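Local coordinates for protein fructokinase (Vibrio cholerae serotype O1, PDB 5EY7) that catalyses the ATP-dependent phosphorylation of fructose, as a fructokinase of the PfkB carbohydrate kinase family, at residues A[20-25]-A[60-65]; A[54-59]-A[81-86]; A[142-147]-A[174-179]; A[254-259]-A[302-307]. All coordinates share one frame; numbering follows the deposited sequence.

Contact 1: residues A[20-25]-A[60-65]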
loop_
_atom_site.group_PDB
_atom_site.type_symbol
_atom_site.label_atom_id
_atom_site.label_comp_id
_atom_site.label_asym_id
_atom_site.label_seq_id
_atom_site.Cartn_x
_atom_site.Cartn_y
_atom_site.Cartn_z
ATOM N N ARG A 20 29.311 18.163 1.619
ATOM C CA ARG A 20 28.409 17.029 1.743
ATOM C C ARG A 20 26.963 17.508 1.830
ATOM O O ARG A 20 26.671 18.512 2.479
ATOM C CB ARG A 20 28.767 16.201 2.976
ATOM C CG ARG A 20 27.832 15.036 3.230
ATOM C CD ARG A 20 27.807 14.674 4.704
ATOM N NE ARG A 20 28.844 13.717 5.070
ATOM C CZ ARG A 20 29.417 13.662 6.267
ATOM N NH1 ARG A 20 29.061 14.523 7.210
ATOM N NH2 ARG A 20 30.351 12.754 6.515
ATOM N N VAL A 21 26.059 16.791 1.172
ATOM C CA VAL A 21 24.642 17.131 1.211
ATOM C C VAL A 21 23.838 16.068 1.947
ATOM O O VAL A 21 23.776 14.921 1.521
ATOM C CB VAL A 21 24.064 17.308 -0.199
ATOM C CG1 VAL A 21 22.577 17.645 -0.115
ATOM C CG2 VAL A 21 24.827 18.392 -0.945
ATOM N N TRP A 22 23.241 16.456 3.067
ATOM C CA TRP A 22 22.426 15.549 3.863
ATOM C C TRP A 22 20.997 15.519 3.347
ATOM O O TRP A 22 20.445 16.550 2.972
ATOM C CB TRP A 22 22.436 15.964 5.333
ATOM C CG TRP A 22 23.708 15.659 6.033
ATOM C CD1 TRP A 22 24.718 16.528 6.315
ATOM C CD2 TRP A 22 24.111 14.387 6.536
ATOM N NE1 TRP A 22 25.728 15.877 6.973
ATOM C CE2 TRP A 22 25.383 14.556 7.124
ATOM C CE3 TRP A 22 23.532 13.117 6.559
ATOM C CZ2 TRP A 22 26.077 13.509 7.718
ATOM C CZ3 TRP A 22 24.221 12.076 7.150
ATOM C CH2 TRP A 22 25.481 12.278 7.721
ATOM N N LEU A 23 20.403 14.333 3.322
ATOM C CA LEU A 23 19.026 14.186 2.877
ATOM C C LEU A 23 18.220 13.334 3.848
ATOM O O LEU A 23 18.701 12.331 4.367
ATOM C CB LEU A 23 18.979 13.590 1.471
ATOM C CG LEU A 23 19.585 14.528 0.424
ATOM C CD1 LEU A 23 20.984 14.079 0.026
ATOM C CD2 LEU A 23 18.696 14.690 -0.792
ATOM N N THR A 24 16.987 13.752 4.095
ATOM C CA THR A 24 16.137 13.094 5.077
ATOM C C THR A 24 14.681 13.090 4.630
ATOM O O THR A 24 14.260 13.942 3.845
ATOM C CB THR A 24 16.249 13.776 6.456
ATOM O OG1 THR A 24 15.482 13.047 7.422
ATOM C CG2 THR A 24 15.752 15.211 6.383
ATOM N N GLY A 25 13.916 12.122 5.123
ATOM C CA GLY A 25 12.513 12.030 4.773
ATOM C C GLY A 25 12.059 10.628 4.428
ATOM O O GLY A 25 12.436 9.661 5.089
ATOM N N ARG A 60 28.810 14.540 -3.285
ATOM C CA ARG A 60 28.838 13.824 -2.016
ATOM C C ARG A 60 27.525 14.010 -1.264
ATOM O O ARG A 60 27.246 15.083 -0.736
ATOM C CB ARG A 60 30.012 14.299 -1.158
ATOM C CG ARG A 60 30.213 13.516 0.133
ATOM C CD ARG A 60 31.681 13.508 0.559
ATOM N NE ARG A 60 32.188 14.848 0.842
ATOM C CZ ARG A 60 32.329 15.357 2.063
ATOM N NH1 ARG A 60 32.008 14.634 3.128
ATOM N NH2 ARG A 60 32.794 16.587 2.220
ATOM N N SER A 61 26.714 12.957 -1.229
ATOM C CA SER A 61 25.420 13.013 -0.561
ATOM C C SER A 61 25.258 11.883 0.449
ATOM O O SER A 61 25.736 10.776 0.233
ATOM C CB SER A 61 24.291 12.964 -1.585
ATOM O OG SER A 61 24.338 11.769 -2.322
ATOM N N ALA A 62 24.588 12.178 1.556
ATOM C CA ALA A 62 24.313 11.179 2.579
ATOM C C ALA A 62 22.844 11.213 2.973
ATOM O O ALA A 62 22.169 12.224 2.804
ATOM C CB ALA A 62 25.192 11.401 3.796
ATOM N N PHE A 63 22.359 10.101 3.509
ATOM C CA PHE A 63 20.961 9.982 3.888
ATOM C C PHE A 63 20.816 9.606 5.348
ATOM O O PHE A 63 21.430 8.651 5.810
ATOM C CB PHE A 63 20.258 8.940 3.018
ATOM C CG PHE A 63 18.812 8.732 3.367
ATOM C CD1 PHE A 63 18.441 7.823 4.347
ATOM C CD2 PHE A 63 17.823 9.439 2.708
ATOM C CE1 PHE A 63 17.115 7.632 4.671
ATOM C CE2 PHE A 63 16.493 9.250 3.022
ATOM C CZ PHE A 63 16.137 8.344 4.005
ATOM N N PHE A 64 20.001 10.358 6.074
ATOM C CA PHE A 64 19.579 9.933 7.399
ATOM C C PHE A 64 18.059 9.951 7.454
ATOM O O PHE A 64 17.426 10.902 7.014
ATOM C CB PHE A 64 20.201 10.806 8.498
ATOM C CG PHE A 64 19.540 12.144 8.688
ATOM C CD1 PHE A 64 19.966 13.253 7.976
ATOM C CD2 PHE A 64 18.516 12.301 9.610
ATOM C CE1 PHE A 64 19.368 14.490 8.164
ATOM C CE2 PHE A 64 17.911 13.529 9.799
ATOM C CZ PHE A 64 18.338 14.629 9.079
ATOM N N GLY A 65 17.476 8.878 7.968
ATOM C CA GLY A 65 16.036 8.737 7.979
ATOM C C GLY A 65 15.614 7.392 8.523
ATOM O O GLY A 65 16.414 6.663 9.097
#
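V21 and A62 are joined by a backbone bond in the ladder between two neighbouring parallel strands, 21-24 and 61-65. Four N-H groups take part. The first rung is V21 N to R60 O; then come A62 N to V21 O, L23 N to A62 O and F64 N to L23 O, all at 2.8 to 2.9 Å. CA-H groups of both strands lean on the same carbonyls. T24 adds a side-chain bond, OG1 to F64 O at 2.9 Å. Its OG1 is anti to the backbone N (chi1 -176°), which brings it over to the neighbouring strand.

Apolar contacts follow the two faces of the sheet. On one, A62 CB lies over the face of the W22 indole, 3.9 Å from the centroid of its six-membered ring. Beside it, W22 CE3 reaches the edge of the F64 ring, 3.8 Å from CD1. T24 CB sits over a face of that same ring in a CH-pi contact, 3.6 Å from its centroid. On the other face, L23 CD1 meets S61 CB at 3.8 Å.

The charged ends are two arginines. R20 CB packs over the R60 guanidinium, 3.6 Å from NH1. E137 takes R20 NH1 in a salt bridge, and R60 NH2 bonds to M18 O.

Helix 46-56 covers the V21, L23 and F63 face. Strands 138-142 and 86-93 flank the pair, beyond 21-24 and 61-68 respectively.

Contact 2: residues A[54-59]-A[81-86]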
loop_
_atom_site.group_PDB
_atom_site.type_symbol
_atom_site.label_atom_id
_atom_site.label_comp_id
_atom_site.label_asym_id
_atom_site.label_seq_id
_atom_site.Cartn_x
_atom_site.Cartn_y
_atom_site.Cartn_z
ATOM N N ILE A 54 22.459 13.597 -6.851
ATOM C CA ILE A 54 23.683 14.292 -6.475
ATOM C C ILE A 54 24.885 13.369 -6.635
ATOM O O ILE A 54 25.917 13.763 -7.176
ATOM C CB ILE A 54 23.610 14.803 -5.023
ATOM C CG1 ILE A 54 22.529 15.872 -4.898
ATOM C CG2 ILE A 54 24.953 15.352 -4.568
ATOM C CD1 ILE A 54 22.288 16.331 -3.489
ATOM N N ALA A 55 24.737 12.132 -6.168
ATOM C CA ALA A 55 25.804 11.143 -6.247
ATOM C C ALA A 55 26.162 10.823 -7.694
ATOM O O ALA A 55 27.332 10.652 -8.024
ATOM C CB ALA A 55 25.403 9.880 -5.512
ATOM N N ARG A 56 25.151 10.749 -8.554
ATOM C CA ARG A 56 25.374 10.444 -9.963
ATOM C C ARG A 56 26.101 11.579 -10.676
ATOM O O ARG A 56 26.661 11.386 -11.753
ATOM C CB ARG A 56 24.051 10.136 -10.662
ATOM C CG ARG A 56 23.781 8.645 -10.770
ATOM C CD ARG A 56 22.301 8.341 -10.553
ATOM N NE ARG A 56 21.594 8.105 -11.807
ATOM C CZ ARG A 56 21.093 6.930 -12.168
ATOM N NH1 ARG A 56 21.216 5.876 -11.369
ATOM N NH2 ARG A 56 20.468 6.818 -13.330
ATOM N N LEU A 57 26.116 12.755 -10.057
ATOM C CA LEU A 57 26.844 13.899 -10.600
ATOM C C LEU A 57 28.240 14.000 -9.982
ATOM O O LEU A 57 28.876 15.053 -10.035
ATOM C CB LEU A 57 26.064 15.198 -10.369
ATOM C CG LEU A 57 24.770 15.377 -11.168
ATOM C CD1 LEU A 57 24.078 16.692 -10.814
ATOM C CD2 LEU A 57 25.050 15.305 -12.662
ATOM N N SER A 58 28.704 12.884 -9.420
ATOM C CA SER A 58 29.971 12.789 -8.687
ATOM C C SER A 58 30.003 13.691 -7.453
ATOM O O SER A 58 31.072 14.117 -7.012
ATOM C CB SER A 58 31.159 13.112 -9.598
ATOM O OG SER A 58 31.231 14.498 -9.887
ATOM N N GLY A 59 28.828 13.972 -6.900
ATOM C CA GLY A 59 28.712 14.763 -5.689
ATOM C C GLY A 59 28.662 13.905 -4.441
ATOM O O GLY A 59 28.490 12.689 -4.520
ATOM N N THR A 81 23.177 2.354 -1.370
ATOM C CA THR A 81 24.573 1.943 -1.259
ATOM C C THR A 81 25.199 1.737 -2.637
ATOM O O THR A 81 26.392 1.964 -2.826
ATOM C CB THR A 81 24.714 0.645 -0.435
ATOM O OG1 THR A 81 24.033 0.793 0.817
ATOM C CG2 THR A 81 26.184 0.328 -0.173
ATOM N N ASP A 82 24.390 1.316 -3.601
ATOM C CA ASP A 82 24.891 1.042 -4.943
ATOM C C ASP A 82 25.119 2.305 -5.770
ATOM O O ASP A 82 25.678 2.238 -6.861
ATOM C CB ASP A 82 23.921 0.122 -5.702
ATOM C CG ASP A 82 23.780 -1.248 -5.065
ATOM O OD1 ASP A 82 24.704 -1.665 -4.340
ATOM O OD2 ASP A 82 22.745 -1.909 -5.299
ATOM N N GLU A 83 24.699 3.453 -5.252
ATOM C CA GLU A 83 24.502 4.613 -6.124
ATOM C C GLU A 83 25.441 5.852 -6.111
ATOM O O GLU A 83 25.499 6.540 -7.135
ATOM C CB GLU A 83 23.068 5.122 -5.920
ATOM C CG GLU A 83 22.466 5.718 -7.177
ATOM C CD GLU A 83 22.221 4.695 -8.271
ATOM O OE1 GLU A 83 22.011 3.513 -7.935
ATOM O OE2 GLU A 83 22.229 5.079 -9.465
ATOM N N GLN A 84 26.172 6.177 -5.042
ATOM C CA GLN A 84 26.380 5.391 -3.841
ATOM C C GLN A 84 26.280 6.288 -2.606
ATOM O O GLN A 84 27.291 6.743 -2.058
ATOM C CB GLN A 84 27.743 4.712 -3.897
ATOM C CG GLN A 84 28.788 5.497 -4.680
ATOM C CD GLN A 84 30.081 4.735 -4.863
ATOM O OE1 GLN A 84 30.364 3.789 -4.133
ATOM N NE2 GLN A 84 30.874 5.144 -5.850
ATOM N N VAL A 85 25.050 6.535 -2.171
ATOM C CA VAL A 85 24.771 7.413 -1.044
ATOM C C VAL A 85 25.198 6.791 0.278
ATOM O O VAL A 85 24.998 5.602 0.507
ATOM C CB VAL A 85 23.271 7.751 -0.970
ATOM C CG1 VAL A 85 23.007 8.820 0.091
ATOM C CG2 VAL A 85 22.773 8.206 -2.325
ATOM N N ASP A 86 25.794 7.600 1.148
ATOM C CA ASP A 86 26.042 7.181 2.521
ATOM C C ASP A 86 24.708 7.011 3.238
ATOM O O ASP A 86 23.873 7.910 3.241
ATOM C CB ASP A 86 26.919 8.202 3.257
ATOM C CG ASP A 86 27.384 7.713 4.622
ATOM O OD1 ASP A 86 26.660 6.942 5.283
ATOM O OD2 ASP A 86 28.490 8.109 5.037
#
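A55 rests its methyl on the peptide that joins E83 and Q84. Its CB points toward segment 81-86 and lies 3.7 Å from E83 O and 3.8 Å from Q84 N. That peptide is cis. V85 CG2 is a looser neighbour, 4.5 Å from A55 CB.

R56 and E83 reach each other with their side-chain ends. Bends at chi2 and chi3 in R56, and at chi2 in E83, carry the two ends towards each other. The detail of their meeting is doubtful, because R56 NH1 and E83 OE2 are too close in the model. As modelled, they form a salt bridge, with the carboxylate at the edge of the guanidinium. R56 NE bonds to L312 O, which helps to place the guanidinium.

The helix ends here in a Schellman motif. S58, with positive phi, is its C-prime residue. G59 N bonds to I54 O at 2.9 Å and S58 N to A55 O at 3.0 Å. The contact thus joins the C-terminal end of helix 46-56 to the loop between helix 71-81 and strand 86-93, within the alpha/beta fold of the ribokinase clan.

Contact 3: residues A[142-147]-A[174-179]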
loop_
_atom_site.group_PDB
_atom_site.type_symbol
_atom_site.label_atom_id
_atom_site.label_comp_id
_atom_site.label_asym_id
_atom_site.label_seq_id
_atom_site.Cartn_x
_atom_site.Cartn_y
_atom_site.Cartn_z
ATOM N N CYS A 142 11.776 17.585 2.473
ATOM C CA CYS A 142 10.465 17.607 1.838
ATOM C C CYS A 142 9.379 17.793 2.898
ATOM O O CYS A 142 9.515 17.324 4.021
ATOM C CB CYS A 142 10.228 16.321 1.041
ATOM S SG CYS A 142 8.615 16.216 0.221
ATOM N N SER A 143 8.295 18.466 2.523
ATOM C CA SER A 143 7.233 18.823 3.461
ATOM C C SER A 143 6.523 17.617 4.062
ATOM O O SER A 143 5.835 17.743 5.070
ATOM C CB SER A 143 6.207 19.724 2.772
ATOM O OG SER A 143 5.325 18.968 1.972
ATOM N N ILE A 144 6.680 16.458 3.432
ATOM C CA ILE A 144 6.090 15.223 3.933
ATOM C C ILE A 144 6.692 14.864 5.292
ATOM O O ILE A 144 6.057 14.207 6.118
ATOM C CB ILE A 144 6.291 14.055 2.929
ATOM C CG1 ILE A 144 5.589 14.367 1.608
ATOM C CG2 ILE A 144 5.769 12.741 3.487
ATOM C CD1 ILE A 144 5.642 13.231 0.608
ATOM N N ALA A 145 7.914 15.326 5.531
ATOM C CA ALA A 145 8.603 15.055 6.784
ATOM C C ALA A 145 8.021 15.856 7.954
ATOM O O ALA A 145 8.280 15.540 9.113
ATOM C CB ALA A 145 10.087 15.341 6.634
ATOM N N LEU A 146 7.235 16.886 7.647
ATOM C CA LEU A 146 6.624 17.724 8.678
ATOM C C LEU A 146 5.189 17.293 8.975
ATOM O O LEU A 146 4.504 17.906 9.794
ATOM C CB LEU A 146 6.634 19.195 8.255
ATOM C CG LEU A 146 7.904 19.768 7.621
ATOM C CD1 LEU A 146 7.674 21.215 7.187
ATOM C CD2 LEU A 146 9.085 19.671 8.575
ATOM N N ALA A 147 4.746 16.230 8.313
ATOM C CA ALA A 147 3.347 15.813 8.367
ATOM C C ALA A 147 2.881 15.411 9.765
ATOM O O ALA A 147 1.877 15.907 10.254
ATOM C CB ALA A 147 3.110 14.665 7.389
ATOM N N ASN A 174 6.746 19.772 -1.364
ATOM C CA ASN A 174 6.070 18.807 -2.228
ATOM C C ASN A 174 4.759 18.354 -1.597
ATOM O O ASN A 174 4.713 17.343 -0.904
ATOM C CB ASN A 174 6.973 17.600 -2.499
ATOM C CG ASN A 174 7.325 17.451 -3.965
ATOM O OD1 ASN A 174 7.172 18.384 -4.753
ATOM N ND2 ASN A 174 7.800 16.269 -4.338
ATOM N N LEU A 175 3.698 19.115 -1.842
ATOM C CA LEU A 175 2.442 18.941 -1.116
ATOM C C LEU A 175 1.713 17.636 -1.406
ATOM O O LEU A 175 1.428 17.302 -2.552
ATOM C CB LEU A 175 1.498 20.107 -1.410
ATOM C CG LEU A 175 1.990 21.488 -0.984
ATOM C CD1 LEU A 175 0.840 22.478 -1.018
ATOM C CD2 LEU A 175 2.631 21.433 0.395
ATOM N N ARG A 176 1.408 16.909 -0.340
ATOM C CA ARG A 176 0.544 15.737 -0.402
ATOM C C ARG A 176 -0.257 15.669 0.886
ATOM O O ARG A 176 0.220 15.174 1.906
ATOM C CB ARG A 176 1.353 14.453 -0.616
ATOM C CG ARG A 176 1.710 14.190 -2.074
ATOM C CD ARG A 176 3.189 13.871 -2.245
ATOM N NE ARG A 176 3.536 13.705 -3.653
ATOM C CZ ARG A 176 4.744 13.374 -4.097
ATOM N NH1 ARG A 176 5.738 13.166 -3.244
ATOM N NH2 ARG A 176 4.957 13.248 -5.399
ATOM N N GLU A 177 -1.477 16.187 0.827
ATOM C CA GLU A 177 -2.317 16.331 2.005
ATOM C C GLU A 177 -2.732 14.992 2.608
ATOM O O GLU A 177 -3.069 14.917 3.788
ATOM C CB GLU A 177 -3.556 17.155 1.653
ATOM C CG GLU A 177 -4.212 17.824 2.842
ATOM C CD GLU A 177 -5.271 18.832 2.438
ATOM O OE1 GLU A 177 -5.987 18.581 1.442
ATOM O OE2 GLU A 177 -5.381 19.876 3.115
ATOM N N GLU A 178 -2.687 13.939 1.797
ATOM C CA GLU A 178 -3.131 12.609 2.211
ATOM C C GLU A 178 -2.411 12.088 3.450
ATOM O O GLU A 178 -3.026 11.487 4.327
ATOM C CB GLU A 178 -2.944 11.603 1.070
ATOM C CG GLU A 178 -3.916 11.763 -0.086
ATOM C CD GLU A 178 -3.626 12.982 -0.938
ATOM O OE1 GLU A 178 -4.576 13.513 -1.548
ATOM O OE2 GLU A 178 -2.452 13.407 -0.998
ATOM N N VAL A 179 -1.105 12.315 3.519
ATOM C CA VAL A 179 -0.293 11.751 4.590
ATOM C C VAL A 179 -0.398 12.544 5.887
ATOM O O VAL A 179 0.161 12.147 6.904
ATOM C CB VAL A 179 1.187 11.664 4.178
ATOM C CG1 VAL A 179 1.346 10.739 2.984
ATOM C CG2 VAL A 179 1.735 13.049 3.871
HETATM O O HOH W 1 2.803 16.781 1.992
#
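C142 and N174 meet where two loops leave neighbouring strands of the main sheet. C142 SG touches N174 CB at 3.5 Å. Next to them S143 OG lies 3.4 Å from N174 O and 4.0 Å from L175 CD2. I144 spreads its branches over the second loop. Its CD1 comes to the edge of the R176 guanidinium, near the plane, and also touches R176 CD at 3.8 Å. Its CG2 is anti to the backbone N and packs on V179 CG2 at 4.1 Å. A147 CB touches that same V179 methyl, also at 4.1 Å.

One water lies between the loops. It accepts a bond from R176 N at 2.7 Å and has a weak one with S143 OG.

Further out, a 3-10 turn at 143-146 sets the first loop, with A145 N bonded to C142 O. I144 O takes a bond from Q123 NE2, and V179 O one from N148 ND2. F115 of strand 110-115 packs on I144, R176 and V179.

The loops follow strands 138-142 and 168-172, at the C-terminal edge of the parallel sheet, the usual place for an active site in such alpha/beta folds. N174 binds calcium and R176 binds beta-D-fructose, so the contact forms part of the sugar and metal site.

Contact 4: residues A[254-259]-A[302-307]. With NA (sodium ion), chain C.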
loop_
_atom_site.group_PDB
_atom_site.type_symbol
_atom_site.label_atom_id
_atom_site.label_comp_id
_atom_site.label_asym_id
_atom_site.label_seq_id
_atom_site.Cartn_x
_atom_site.Cartn_y
_atom_site.Cartn_z
ATOM N N LYS A 254 15.117 23.558 -22.077
ATOM C CA LYS A 254 14.816 22.878 -23.334
ATOM C C LYS A 254 13.970 21.636 -23.078
ATOM O O LYS A 254 13.962 21.107 -21.971
ATOM C CB LYS A 254 16.112 22.518 -24.059
ATOM C CG LYS A 254 17.187 23.600 -23.945
ATOM C CD LYS A 254 16.741 24.925 -24.559
ATOM C CE LYS A 254 16.982 24.929 -26.060
ATOM N NZ LYS A 254 15.743 25.241 -26.829
ATOM N N ALA A 255 13.262 21.169 -24.103
ATOM C CA ALA A 255 12.273 20.107 -23.919
ATOM C C ALA A 255 12.759 18.730 -24.366
ATOM O O ALA A 255 13.673 18.613 -25.179
ATOM C CB ALA A 255 10.989 20.466 -24.651
ATOM N N VAL A 256 12.128 17.691 -23.823
ATOM C CA VAL A 256 12.485 16.309 -24.131
ATOM C C VAL A 256 11.259 15.461 -24.468
ATOM O O VAL A 256 10.261 15.969 -24.975
ATOM C CB VAL A 256 13.232 15.650 -22.958
ATOM C CG1 VAL A 256 14.675 16.135 -22.903
ATOM C CG2 VAL A 256 12.511 15.932 -21.653
ATOM N N LYS A 257 11.348 14.163 -24.185
ATOM C CA LYS A 257 10.256 13.224 -24.436
ATOM C C LYS A 257 9.665 12.699 -23.127
ATOM O O LYS A 257 10.112 11.685 -22.591
ATOM C CB LYS A 257 10.742 12.068 -25.325
ATOM C CG LYS A 257 12.010 11.357 -24.833
ATOM C CD LYS A 257 12.952 11.028 -25.982
ATOM C CE LYS A 257 13.601 12.292 -26.528
ATOM N NZ LYS A 257 14.432 12.034 -27.740
ATOM N N PRO A 258 8.646 13.400 -22.602
ATOM C CA PRO A 258 8.065 12.998 -21.315
ATOM C C PRO A 258 7.360 11.649 -21.376
ATOM O O PRO A 258 6.321 11.526 -22.019
ATOM C CB PRO A 258 7.061 14.119 -21.018
ATOM C CG PRO A 258 6.717 14.681 -22.357
ATOM C CD PRO A 258 7.972 14.587 -23.164
ATOM N N ILE A 259 7.926 10.645 -20.715
ATOM C CA ILE A 259 7.295 9.332 -20.666
ATOM C C ILE A 259 7.163 8.834 -19.229
ATOM O O ILE A 259 6.618 7.758 -18.986
ATOM C CB ILE A 259 8.067 8.304 -21.513
ATOM C CG1 ILE A 259 9.386 7.922 -20.840
ATOM C CG2 ILE A 259 8.308 8.849 -22.915
ATOM C CD1 ILE A 259 10.138 6.804 -21.550
ATOM N N ALA A 302 15.220 13.261 -16.390
ATOM C CA ALA A 302 14.626 12.204 -15.575
ATOM C C ALA A 302 13.302 11.725 -16.161
ATOM O O ALA A 302 12.827 10.637 -15.843
ATOM C CB ALA A 302 14.428 12.686 -14.151
ATOM N N THR A 303 12.712 12.548 -17.020
ATOM C CA THR A 303 11.440 12.228 -17.650
ATOM C C THR A 303 11.632 11.503 -18.974
ATOM O O THR A 303 10.872 11.715 -19.913
ATOM C CB THR A 303 10.610 13.497 -17.908
ATOM O OG1 THR A 303 11.195 14.232 -18.991
ATOM C CG2 THR A 303 10.566 14.370 -16.671
ATOM N N THR A 304 12.647 10.649 -19.052
ATOM C CA THR A 304 12.927 9.922 -20.284
ATOM C C THR A 304 12.979 8.416 -20.056
ATOM O O THR A 304 13.163 7.639 -20.989
ATOM C CB THR A 304 14.248 10.392 -20.916
ATOM O OG1 THR A 304 15.291 10.354 -19.932
ATOM C CG2 THR A 304 14.100 11.812 -21.431
ATOM N N GLN A 305 12.828 8.010 -18.802
ATOM C CA GLN A 305 12.739 6.598 -18.458
ATOM C C GLN A 305 11.675 6.425 -17.383
ATOM O O GLN A 305 11.239 7.400 -16.777
ATOM C CB GLN A 305 14.092 6.056 -17.974
ATOM C CG GLN A 305 15.267 6.300 -18.928
ATOM C CD GLN A 305 15.351 5.283 -20.056
ATOM O OE1 GLN A 305 15.889 4.188 -19.882
ATOM N NE2 GLN A 305 14.821 5.642 -21.219
ATOM N N LYS A 306 11.251 5.185 -17.156
ATOM C CA LYS A 306 10.291 4.896 -16.100
ATOM C C LYS A 306 11.013 4.687 -14.778
ATOM O O LYS A 306 11.935 3.882 -14.685
ATOM C CB LYS A 306 9.450 3.666 -16.443
ATOM C CG LYS A 306 8.268 3.960 -17.347
ATOM C CD LYS A 306 7.507 2.695 -17.688
ATOM C CE LYS A 306 6.328 3.002 -18.595
ATOM N NZ LYS A 306 5.612 1.772 -19.036
ATOM N N GLY A 307 10.585 5.417 -13.757
ATOM C CA GLY A 307 11.261 5.396 -12.477
ATOM C C GLY A 307 11.911 6.738 -12.217
ATOM O O GLY A 307 12.365 7.407 -13.144
HETATM NA NA NA C . 10.896 9.359 -14.330
#
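T303 O receives the one backbone bond between two irregular loops, 254-259 and 302-307, from I259 N at 3.2 Å. The N-H points well at the oxygen (156°), but the donor stands above the carbonyl plane, 45° out of it. P258 CA adds a CA-H...O contact to the same oxygen at 3.4 Å.

The side chains flank this point. V256 directs its CB toward the second loop, and its CG2 lies 3.4 Å from T303 OG1, the two side chains crossing at about a right angle. T303 OG1 hydrogen-bonds to A300 O. K257 touches with the base of its chain: CG meets T304 CG2 at 4.0 Å, while the amine leads away. T304 OG1 bonds to L301 O. I259 has its CG1 between the backbone N and the carbonyl carbon (chi1 72°), and the chain then runs alongside the T304 carbonyl, with CD1 3.2 Å from T304 O. T304 O accepts a hydrogen bond from Q305 NE2 at 2.6 Å.

A sodium ion is held by A302 O and G307 O, at 2.8 and 2.7 Å. D260, directly after I259, completes the four protein ligands with its backbone O and OD2. V256 binds ADP, and T303 packs on A264 of that site. These loops therefore combine a nucleotide-binding edge with a cation site, consistent with the monovalent cation site near the nucleotide in ribokinase relatives.

Overall arrangement
All four contacts lie in one PfkB-family chain. Contacts 1 and 2 are neighbours, with centres 10 Å apart. Helix 46-56 of contact 2 leads in the chain to strand 61-68 of contact 1 and packs on it. Their segments alternate along the chain, and F63 N probably bonds to D86 O between them. Contacts 3 and 4 follow in series. Contact 3 is 18 Å from contact 1, centre to centre, and tied to it through the main sheet, where strand 138-142 lies next to 21-24. Contact 4 stands about 25 Å from contacts 1 and 3, centre to centre. Contacts 1 and 2 are packing; contact 3 holds sugar and calcium residues, and contact 4 lies at the ADP and sodium sites.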